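Local coordinates for protein citrate synthase (Sulfolobus solfataricus, PDB 1O7X) that belongs to the citrate synthase family, a largely helical enzyme fold whose chain pairs with a second copy of itself, at residues Gly32-Ile35 with Glu36-Val39; Thr47-Leu50 with Met51-Lys55; Lys66-Leu69 with Asn70-Tyr73; Glu164-Thr167 with Asp168-Asn171. All coordinates share one frame; numbering follows the deposited sequence.

Contact 1: Gly32-Ile35 with Glu36-Val39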
loop_
_atom_site.group_PDB
_atom_site.type_symbol
_atom_site.label_atom_id
_atom_site.label_comp_id
_atom_site.label_asym_id
_atom_site.label_seq_id
_atom_site.Cartn_x
_atom_site.Cartn_y
_atom_site.Cartn_z
ATOM N N GLY A 32 3.179 -7.580 -27.756
ATOM C CA GLY A 32 3.612 -8.198 -28.989
ATOM C C GLY A 32 4.960 -7.727 -29.536
ATOM O O GLY A 32 5.619 -8.468 -30.283
ATOM N N TYR A 33 5.420 -6.534 -29.169
ATOM C CA TYR A 33 6.678 -5.985 -29.639
ATOM C C TYR A 33 7.887 -6.431 -28.856
ATOM O O TYR A 33 7.809 -6.298 -27.646
ATOM C CB TYR A 33 6.574 -4.447 -29.607
ATOM C CG TYR A 33 5.446 -4.008 -30.526
ATOM C CD1 TYR A 33 4.162 -3.845 -30.036
ATOM C CD2 TYR A 33 5.660 -3.834 -31.893
ATOM C CE1 TYR A 33 3.130 -3.473 -30.868
ATOM C CE2 TYR A 33 4.630 -3.470 -32.731
ATOM C CZ TYR A 33 3.360 -3.286 -32.219
ATOM O OH TYR A 33 2.305 -2.904 -33.033
ATOM N N ASN A 34 8.974 -6.905 -29.443
ATOM C CA ASN A 34 10.144 -7.326 -28.693
ATOM C C ASN A 34 10.873 -6.152 -28.051
ATOM O O ASN A 34 10.856 -5.057 -28.621
ATOM C CB ASN A 34 11.182 -8.054 -29.549
ATOM C CG ASN A 34 10.511 -8.969 -30.550
ATOM O OD1 ASN A 34 9.700 -9.822 -30.197
ATOM N ND2 ASN A 34 10.859 -8.717 -31.809
ATOM N N ILE A 35 11.542 -6.425 -26.921
ATOM C CA ILE A 35 12.237 -5.330 -26.252
ATOM C C ILE A 35 13.237 -4.720 -27.235
ATOM O O ILE A 35 13.246 -3.499 -27.363
ATOM C CB ILE A 35 13.016 -5.561 -24.954
ATOM C CG1 ILE A 35 12.926 -6.993 -24.454
ATOM C CG2 ILE A 35 12.491 -4.561 -23.910
ATOM C CD1 ILE A 35 13.987 -7.341 -23.426
ATOM N N GLU A 36 14.004 -5.610 -27.860
ATOM C CA GLU A 36 14.993 -5.217 -28.860
ATOM C C GLU A 36 14.446 -4.186 -29.841
ATOM O O GLU A 36 15.074 -3.133 -30.001
ATOM C CB GLU A 36 15.485 -6.450 -29.611
ATOM C CG GLU A 36 16.285 -7.466 -28.815
ATOM C CD GLU A 36 15.417 -8.501 -28.121
ATOM O OE1 GLU A 36 14.210 -8.574 -28.452
ATOM O OE2 GLU A 36 15.909 -9.238 -27.242
ATOM N N ASP A 37 13.275 -4.412 -30.446
ATOM C CA ASP A 37 12.784 -3.392 -31.375
ATOM C C ASP A 37 12.582 -2.065 -30.674
ATOM O O ASP A 37 13.055 -1.048 -31.205
ATOM C CB ASP A 37 11.600 -3.874 -32.200
ATOM C CG ASP A 37 11.962 -5.155 -32.933
ATOM O OD1 ASP A 37 13.013 -5.225 -33.600
ATOM O OD2 ASP A 37 11.214 -6.148 -32.838
ATOM N N LEU A 38 11.992 -2.010 -29.477
ATOM C CA LEU A 38 11.810 -0.738 -28.782
ATOM C C LEU A 38 13.097 -0.117 -28.270
ATOM O O LEU A 38 13.311 1.097 -28.464
ATOM C CB LEU A 38 10.768 -0.946 -27.693
ATOM C CG LEU A 38 9.550 -1.807 -28.042
ATOM C CD1 LEU A 38 8.930 -2.364 -26.757
ATOM C CD2 LEU A 38 8.493 -1.058 -28.843
ATOM N N VAL A 39 14.030 -0.848 -27.671
ATOM C CA VAL A 39 15.252 -0.132 -27.227
ATOM C C VAL A 39 16.048 0.318 -28.448
ATOM O O VAL A 39 16.548 1.448 -28.516
ATOM C CB VAL A 39 16.032 -0.829 -26.115
ATOM C CG1 VAL A 39 15.543 -2.243 -25.870
ATOM C CG2 VAL A 39 17.534 -0.873 -26.321
#

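Contact 2: Thr47-Leu50 with Met51-Lys55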
loop_
_atom_site.group_PDB
_atom_site.type_symbol
_atom_site.label_atom_id
_atom_site.label_comp_id
_atom_site.label_asym_id
_atom_site.label_seq_id
_atom_site.Cartn_x
_atom_site.Cartn_y
_atom_site.Cartn_z
ATOM N N THR A 47 7.071 4.019 -25.555
ATOM C CA THR A 47 6.671 2.910 -24.695
ATOM C C THR A 47 5.545 3.349 -23.766
ATOM O O THR A 47 4.669 2.550 -23.388
ATOM C CB THR A 47 7.861 2.358 -23.897
ATOM O OG1 THR A 47 8.925 2.038 -24.796
ATOM C CG2 THR A 47 7.447 1.105 -23.142
ATOM N N ILE A 48 5.528 4.628 -23.396
ATOM C CA ILE A 48 4.417 5.094 -22.567
ATOM C C ILE A 48 3.156 4.962 -23.421
ATOM O O ILE A 48 2.289 4.162 -23.074
ATOM C CB ILE A 48 4.597 6.520 -22.073
ATOM C CG1 ILE A 48 5.781 6.590 -21.109
ATOM C CG2 ILE A 48 3.325 6.990 -21.399
ATOM C CD1 ILE A 48 6.247 8.007 -20.903
ATOM N N TYR A 49 3.131 5.602 -24.583
ATOM C CA TYR A 49 2.020 5.527 -25.513
ATOM C C TYR A 49 1.514 4.116 -25.787
ATOM O O TYR A 49 0.300 3.895 -25.738
ATOM C CB TYR A 49 2.371 6.190 -26.885
ATOM C CG TYR A 49 1.086 6.392 -27.675
ATOM C CD1 TYR A 49 0.394 7.591 -27.644
ATOM C CD2 TYR A 49 0.562 5.349 -28.431
ATOM C CE1 TYR A 49 -0.781 7.749 -28.354
ATOM C CE2 TYR A 49 -0.616 5.493 -29.142
ATOM C CZ TYR A 49 -1.273 6.704 -29.093
ATOM O OH TYR A 49 -2.448 6.833 -29.792
ATOM N N LEU A 50 2.382 3.184 -26.139
ATOM C CA LEU A 50 2.045 1.807 -26.442
ATOM C C LEU A 50 1.424 1.057 -25.272
ATOM O O LEU A 50 0.474 0.273 -25.332
ATOM C CB LEU A 50 3.336 1.095 -26.903
ATOM C CG LEU A 50 3.278 -0.413 -27.118
ATOM C CD1 LEU A 50 2.175 -0.761 -28.106
ATOM C CD2 LEU A 50 4.594 -1.027 -27.581
ATOM N N MET A 51 2.046 1.244 -24.105
ATOM C CA MET A 51 1.570 0.548 -22.908
ATOM C C MET A 51 0.166 1.051 -22.601
ATOM O O MET A 51 -0.748 0.247 -22.454
ATOM C CB MET A 51 2.609 0.742 -21.808
ATOM C CG MET A 51 3.813 -0.172 -21.978
ATOM S SD MET A 51 3.380 -1.903 -21.856
ATOM C CE MET A 51 4.700 -2.596 -20.891
ATOM N N LEU A 52 -0.038 2.364 -22.583
ATOM C CA LEU A 52 -1.320 2.938 -22.266
ATOM C C LEU A 52 -2.385 2.895 -23.342
ATOM O O LEU A 52 -3.543 2.587 -23.025
ATOM C CB LEU A 52 -1.104 4.374 -21.779
ATOM C CG LEU A 52 -0.288 4.569 -20.491
ATOM C CD1 LEU A 52 -0.408 6.034 -20.068
ATOM C CD2 LEU A 52 -0.667 3.618 -19.374
ATOM N N TYR A 53 -2.084 3.262 -24.585
ATOM C CA TYR A 53 -3.103 3.298 -25.625
ATOM C C TYR A 53 -3.225 2.002 -26.417
ATOM O O TYR A 53 -4.155 1.920 -27.229
ATOM C CB TYR A 53 -2.893 4.468 -26.585
ATOM C CG TYR A 53 -3.041 5.813 -25.923
ATOM C CD1 TYR A 53 -2.021 6.357 -25.166
ATOM C CD2 TYR A 53 -4.207 6.546 -26.052
ATOM C CE1 TYR A 53 -2.159 7.598 -24.558
ATOM C CE2 TYR A 53 -4.366 7.774 -25.453
ATOM C CZ TYR A 53 -3.336 8.297 -24.711
ATOM O OH TYR A 53 -3.483 9.531 -24.110
ATOM N N GLY A 54 -2.340 1.037 -26.240
ATOM C CA GLY A 54 -2.388 -0.228 -26.922
ATOM C C GLY A 54 -1.779 -0.373 -28.291
ATOM O O GLY A 54 -1.949 -1.426 -28.927
ATOM N N LYS A 55 -1.083 0.637 -28.802
ATOM C CA LYS A 55 -0.469 0.558 -30.126
ATOM C C LYS A 55 0.630 1.608 -30.296
ATOM O O LYS A 55 0.777 2.502 -29.466
ATOM C CB LYS A 55 -1.517 0.741 -31.229
ATOM C CG LYS A 55 -1.656 2.169 -31.753
ATOM C CD LYS A 55 -2.991 2.784 -31.368
ATOM C CE LYS A 55 -3.072 4.225 -31.869
ATOM N NZ LYS A 55 -4.476 4.585 -32.240
#

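Contact 3: Lys66-Leu69 with Asn70-Tyr73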
loop_
_atom_site.group_PDB
_atom_site.type_symbol
_atom_site.label_atom_id
_atom_site.label_comp_id
_atom_site.label_asym_id
_atom_site.label_seq_id
_atom_site.Cartn_x
_atom_site.Cartn_y
_atom_site.Cartn_z
ATOM N N LYS A 66 4.112 13.787 -25.689
ATOM C CA LYS A 66 5.324 14.485 -25.295
ATOM C C LYS A 66 5.023 15.841 -24.678
ATOM O O LYS A 66 5.564 16.196 -23.637
ATOM C CB LYS A 66 6.236 14.645 -26.510
ATOM C CG LYS A 66 7.020 13.380 -26.846
ATOM C CD LYS A 66 8.173 13.777 -27.762
ATOM C CE LYS A 66 9.245 12.714 -27.844
ATOM N NZ LYS A 66 10.413 13.221 -28.625
ATOM N N ALA A 67 4.155 16.598 -25.342
ATOM C CA ALA A 67 3.725 17.901 -24.874
ATOM C C ALA A 67 2.997 17.719 -23.540
ATOM O O ALA A 67 3.320 18.365 -22.547
ATOM C CB ALA A 67 2.834 18.578 -25.891
ATOM N N LYS A 68 2.064 16.772 -23.523
ATOM C CA LYS A 68 1.370 16.480 -22.269
ATOM C C LYS A 68 2.418 16.248 -21.191
ATOM O O LYS A 68 2.447 17.068 -20.258
ATOM C CB LYS A 68 0.341 15.378 -22.450
ATOM C CG LYS A 68 -0.643 15.287 -21.290
ATOM C CD LYS A 68 -1.799 16.262 -21.426
ATOM C CE LYS A 68 -2.259 16.725 -20.042
ATOM N NZ LYS A 68 -2.305 18.222 -19.984
ATOM N N LEU A 69 3.336 15.293 -21.304
ATOM C CA LEU A 69 4.375 15.141 -20.287
ATOM C C LEU A 69 4.927 16.495 -19.865
ATOM O O LEU A 69 4.744 16.881 -18.711
ATOM C CB LEU A 69 5.574 14.302 -20.700
ATOM C CG LEU A 69 5.398 12.814 -20.945
ATOM C CD1 LEU A 69 6.676 12.214 -21.506
ATOM C CD2 LEU A 69 4.974 12.091 -19.682
ATOM N N ASN A 70 5.529 17.251 -20.770
ATOM C CA ASN A 70 6.115 18.558 -20.531
ATOM C C ASN A 70 5.303 19.567 -19.727
ATOM O O ASN A 70 5.889 20.410 -19.040
ATOM C CB ASN A 70 6.494 19.216 -21.862
ATOM C CG ASN A 70 7.838 18.783 -22.398
ATOM O OD1 ASN A 70 8.774 18.422 -21.676
ATOM N ND2 ASN A 70 7.933 18.808 -23.734
ATOM N N GLU A 71 3.982 19.532 -19.783
ATOM C CA GLU A 71 3.081 20.372 -19.047
ATOM C C GLU A 71 2.858 19.914 -17.609
ATOM O O GLU A 71 2.113 20.563 -16.875
ATOM C CB GLU A 71 1.689 20.309 -19.720
ATOM C CG GLU A 71 1.467 21.412 -20.722
ATOM C CD GLU A 71 0.090 21.588 -21.307
ATOM O OE1 GLU A 71 -0.799 20.725 -21.170
ATOM O OE2 GLU A 71 -0.080 22.666 -21.942
ATOM N N GLU A 72 3.387 18.760 -17.226
ATOM C CA GLU A 72 3.064 18.128 -15.966
ATOM C C GLU A 72 4.175 17.806 -14.992
ATOM O O GLU A 72 3.936 16.986 -14.092
ATOM C CB GLU A 72 2.377 16.801 -16.359
ATOM C CG GLU A 72 1.011 16.867 -16.980
ATOM C CD GLU A 72 -0.059 17.503 -16.124
ATOM O OE1 GLU A 72 0.149 17.804 -14.927
ATOM O OE2 GLU A 72 -1.161 17.724 -16.685
ATOM N N TYR A 73 5.352 18.407 -15.067
ATOM C CA TYR A 73 6.421 18.088 -14.129
ATOM C C TYR A 73 6.266 18.790 -12.788
ATOM O O TYR A 73 6.658 18.246 -11.751
ATOM C CB TYR A 73 7.805 18.391 -14.691
ATOM C CG TYR A 73 8.251 17.468 -15.803
ATOM C CD1 TYR A 73 8.442 17.989 -17.083
ATOM C CD2 TYR A 73 8.497 16.115 -15.616
ATOM C CE1 TYR A 73 8.858 17.196 -18.133
ATOM C CE2 TYR A 73 8.914 15.318 -16.656
ATOM C CZ TYR A 73 9.098 15.860 -17.910
ATOM O OH TYR A 73 9.512 15.087 -18.976
#

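Contact 4: Glu164-Thr167 with Asp168-Asn171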
loop_
_atom_site.group_PDB
_atom_site.type_symbol
_atom_site.label_atom_id
_atom_site.label_comp_id
_atom_site.label_asym_id
_atom_site.label_seq_id
_atom_site.Cartn_x
_atom_site.Cartn_y
_atom_site.Cartn_z
ATOM N N GLU A 164 24.063 19.590 -17.986
ATOM C CA GLU A 164 23.486 19.093 -19.243
ATOM C C GLU A 164 24.081 17.733 -19.587
ATOM O O GLU A 164 25.293 17.569 -19.668
ATOM C CB GLU A 164 23.725 20.102 -20.360
ATOM C CG GLU A 164 23.090 19.811 -21.707
ATOM C CD GLU A 164 21.752 20.515 -21.883
ATOM O OE1 GLU A 164 21.475 21.495 -21.153
ATOM O OE2 GLU A 164 20.981 20.071 -22.769
ATOM N N PRO A 165 23.225 16.739 -19.766
ATOM C CA PRO A 165 23.643 15.387 -20.095
ATOM C C PRO A 165 24.104 15.285 -21.536
ATOM O O PRO A 165 23.942 16.256 -22.266
ATOM C CB PRO A 165 22.400 14.543 -19.851
ATOM C CG PRO A 165 21.247 15.466 -19.961
ATOM C CD PRO A 165 21.752 16.852 -19.665
ATOM N N THR A 166 24.651 14.150 -21.938
ATOM C CA THR A 166 25.117 13.926 -23.293
ATOM C C THR A 166 24.255 12.883 -23.999
ATOM O O THR A 166 23.690 12.020 -23.337
ATOM C CB THR A 166 26.542 13.342 -23.412
ATOM O OG1 THR A 166 26.476 11.928 -23.154
ATOM C CG2 THR A 166 27.537 13.992 -22.467
ATOM N N THR A 167 24.298 12.832 -25.315
ATOM C CA THR A 167 23.577 11.812 -26.062
ATOM C C THR A 167 23.673 10.428 -25.438
ATOM O O THR A 167 22.643 9.791 -25.175
ATOM C CB THR A 167 24.125 11.763 -27.507
ATOM O OG1 THR A 167 23.980 13.092 -28.013
ATOM C CG2 THR A 167 23.365 10.769 -28.360
ATOM N N ASP A 168 24.881 9.934 -25.185
ATOM C CA ASP A 168 25.065 8.617 -24.588
ATOM C C ASP A 168 24.271 8.504 -23.293
ATOM O O ASP A 168 23.551 7.528 -23.104
ATOM C CB ASP A 168 26.553 8.307 -24.375
ATOM C CG ASP A 168 27.290 8.037 -25.675
ATOM O OD1 ASP A 168 26.670 8.094 -26.762
ATOM O OD2 ASP A 168 28.507 7.752 -25.637
ATOM N N GLU A 169 24.422 9.487 -22.415
ATOM C CA GLU A 169 23.710 9.567 -21.155
ATOM C C GLU A 169 22.195 9.571 -21.331
ATOM O O GLU A 169 21.501 8.628 -20.906
ATOM C CB GLU A 169 24.136 10.848 -20.428
ATOM C CG GLU A 169 25.625 10.836 -20.123
ATOM C CD GLU A 169 26.049 11.996 -19.255
ATOM O OE1 GLU A 169 25.580 13.131 -19.439
ATOM O OE2 GLU A 169 26.878 11.764 -18.359
ATOM N N ILE A 170 21.675 10.535 -22.102
ATOM C CA ILE A 170 20.246 10.619 -22.359
ATOM C C ILE A 170 19.727 9.300 -22.894
ATOM O O ILE A 170 18.617 8.888 -22.584
ATOM C CB ILE A 170 19.859 11.712 -23.367
ATOM C CG1 ILE A 170 20.326 13.059 -22.829
ATOM C CG2 ILE A 170 18.364 11.689 -23.669
ATOM C CD1 ILE A 170 19.943 14.233 -23.679
ATOM N N ASN A 171 20.503 8.676 -23.755
ATOM C CA ASN A 171 20.170 7.403 -24.342
ATOM C C ASN A 171 20.132 6.286 -23.309
ATOM O O ASN A 171 19.248 5.421 -23.353
ATOM C CB ASN A 171 21.258 7.095 -25.385
ATOM C CG ASN A 171 20.816 5.870 -26.164
ATOM O OD1 ASN A 171 19.876 6.016 -26.957
ATOM N ND2 ASN A 171 21.457 4.735 -25.914
#

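Contact 1: Gly32-Ile35 with Glu36-Val39
N34 and D37 meet where a short strand gives way to a helix: the amide nitrogen ND2 of N34 lies 2.8 Å from OD2 of D37, a weak hydrogen bond because the N-H points well off the acceptor, at 128°. The two side chains run alongside each other in the same direction, and the amide and carboxylate planes are turned 49° apart, so the groups meet at an angle instead of lying flat against one another. Both have CG beside the backbone N (chi1 -55° in D37), which brings the polar ends together on one side of the turn. The bent side chain of E36 approaches the same asparagine, its OE1 lying 3.3 Å from CB of N34.

Behind this polar pair the backbone starts the helix. N34 occupies the N-cap position without using its side chain as a cap. V39 N donates to I35 O at 2.8 Å, whereas the bond from L38 N to N34 O is long and weak. Beside it, methyl CD2 of L38 packs on CB of Y33 at 4.0 Å, the tyrosine ring leading away from the helix.

Further out, OD1 of N34 accepts a hydrogen bond from R29 NE, so the two ends of the amide are engaged in opposite roles. I35 and L38 pack against strand 27-30, and Y368 of the second subunit packs on N34. The chemistry implies an amide whose rotation is probably set chiefly by R29, with D37 as a weaker second partner whose negative charge would probably favour the nearby helix start.

Contact 2: Thr47-Leu50 with Met51-Lys55
The C-terminal turn of helix 44-53 carries an i to i+4 aromatic pair, Y49 and Y53, in an offset stack. Their ring centroids are 4.4 Å apart and the planes only 11° from parallel, although the side chains themselves cross at about a right angle. CG of Y49 lies opposite the backbone N (chi1 -166°) while that of Y53 lies beside its own (chi1 -64°), so the rings reach the overlap from different directions. CB of Y53 also sits over the Y49 face, a CH-pi contact 3.9 Å from the centroid. At the edge of the Y49 ring, near its plane, K55 O approaches CD2 to 3.0 Å, and CE of K55 lies 3.4 Å from Y49 OH.

The main chain keeps helical bonding as far as Y53 N to Y49 O, 2.7 Å. G54 then turns to positive phi, and its N makes a weak bond to L50 O at 3.1 Å, closing the helix. R31 also donates to L50 O and to M51 O.

I48, L52 and Y53 face helix 116-138, T47 and M51 touch helix 330-352, and Y49 packs on E61 and L65 of helix 59-70.

Contact 3: Lys66-Leu69 with Asn70-Tyr73
NZ of K68 is gripped by two carboxylates from the turn that follows its helix. OE1 of E71 lies 3.2 Å away, in a salt bridge whose hydrogen bond is weak, and OE2 of E72 is a second, longer salt-bridge partner at 3.5 Å. The three residues thus form a small charge network across i to i+3 and i to i+4 spacings. The lysine leaves the backbone with CG opposite N (chi1 -165°), then bends at three later torsions, which curls its amine back over the end of the helix. The glutamates come to it differently: E71 is extended beyond CG, whereas E72 folds at chi2 (-60°). In addition E72 holds K126 through OE1, so its two oxygens serve different lysines, and the shared negative charge probably steadies both amines.

The main chain unwinds beneath this network. N70 N still bonds K66 O in the regular helical way, 3.1 Å, but E71 N is shared between A67 O and K68 O, the latter met from above the carbonyl plane at 2.9 Å. E72 N then turns to L69 O at 2.8 Å, a shorter i to i+3 step. That carbonyl oxygen also lies over one face of the Y73 ring, while OD1 of N70, hydrogen-bonded to S149 N, sits at the ring edge.

Helix 59-70 therefore ends against several neighbours: K68, E72 and Y73 touch helix 116-138, Y73 also reaches helix 152-161, and K66 and L69 pack on E45 of helix 44-53.

Contact 4: Glu164-Thr167 with Asp168-Asn171
A capping box opens helix 167-180, with T166 as N-cap and E169 as its partner three residues on. Its two reciprocal hydrogen bonds run between side chain and backbone. E169 N donates to T166 OG1 at 3.3 Å in an almost straight line (178°), and T166 N donates to E169 OE1 at 2.9 Å, meeting that oxygen on its anti side and 23° out of the carboxylate plane. The hydroxyl can serve because OG1 stands between the backbone N and the carbonyl carbon (chi1 79°), facing the first turn. E169 instead extends beyond CG, and the two side chains cross at a slant.

Backbone bonds take over directly: I170 N to T166 O and N171 N to T167 O are both 2.8 Å long and set the regular helical pattern.

Charge pairing involves the other carboxylate oxygen. E169 OE2 forms a salt bridge with R281, so one oxygen binds the cap and the other an arginine, which should hold the carboxylate's rotation. L278 of helix 266-279 packs against the same glutamate.

Apolar packing lies just before the cap, where P165, the residue before the N-cap, and I170, four after it, form a hydrophobic staple. L158 of helix 152-161 touches the proline and K154 the isoleucine. The proline ring itself meets the isoleucine through CG, which lies 3.9 Å from I170 CG1.

How the contacts relate
Followed from the N terminus, the four contacts come in series; none nests in or crosses another, and each closes only a local turn. Contact 1 leads the small antiparallel sheet into helix 35-41, contact 2 ends helix 44-53, contact 3 ends helix 59-70, and contact 4 starts helix 167-180. The first three are joined side to side: Y33 and L38 of contact 1 pack on L50 of contact 2, and I48 of contact 2 reaches L69 of contact 3. Contact 4 touches none of them directly, its nearest atoms being about 6 Å from those of contact 1, yet helix 167-180 further along packs on I35, L38 and V39.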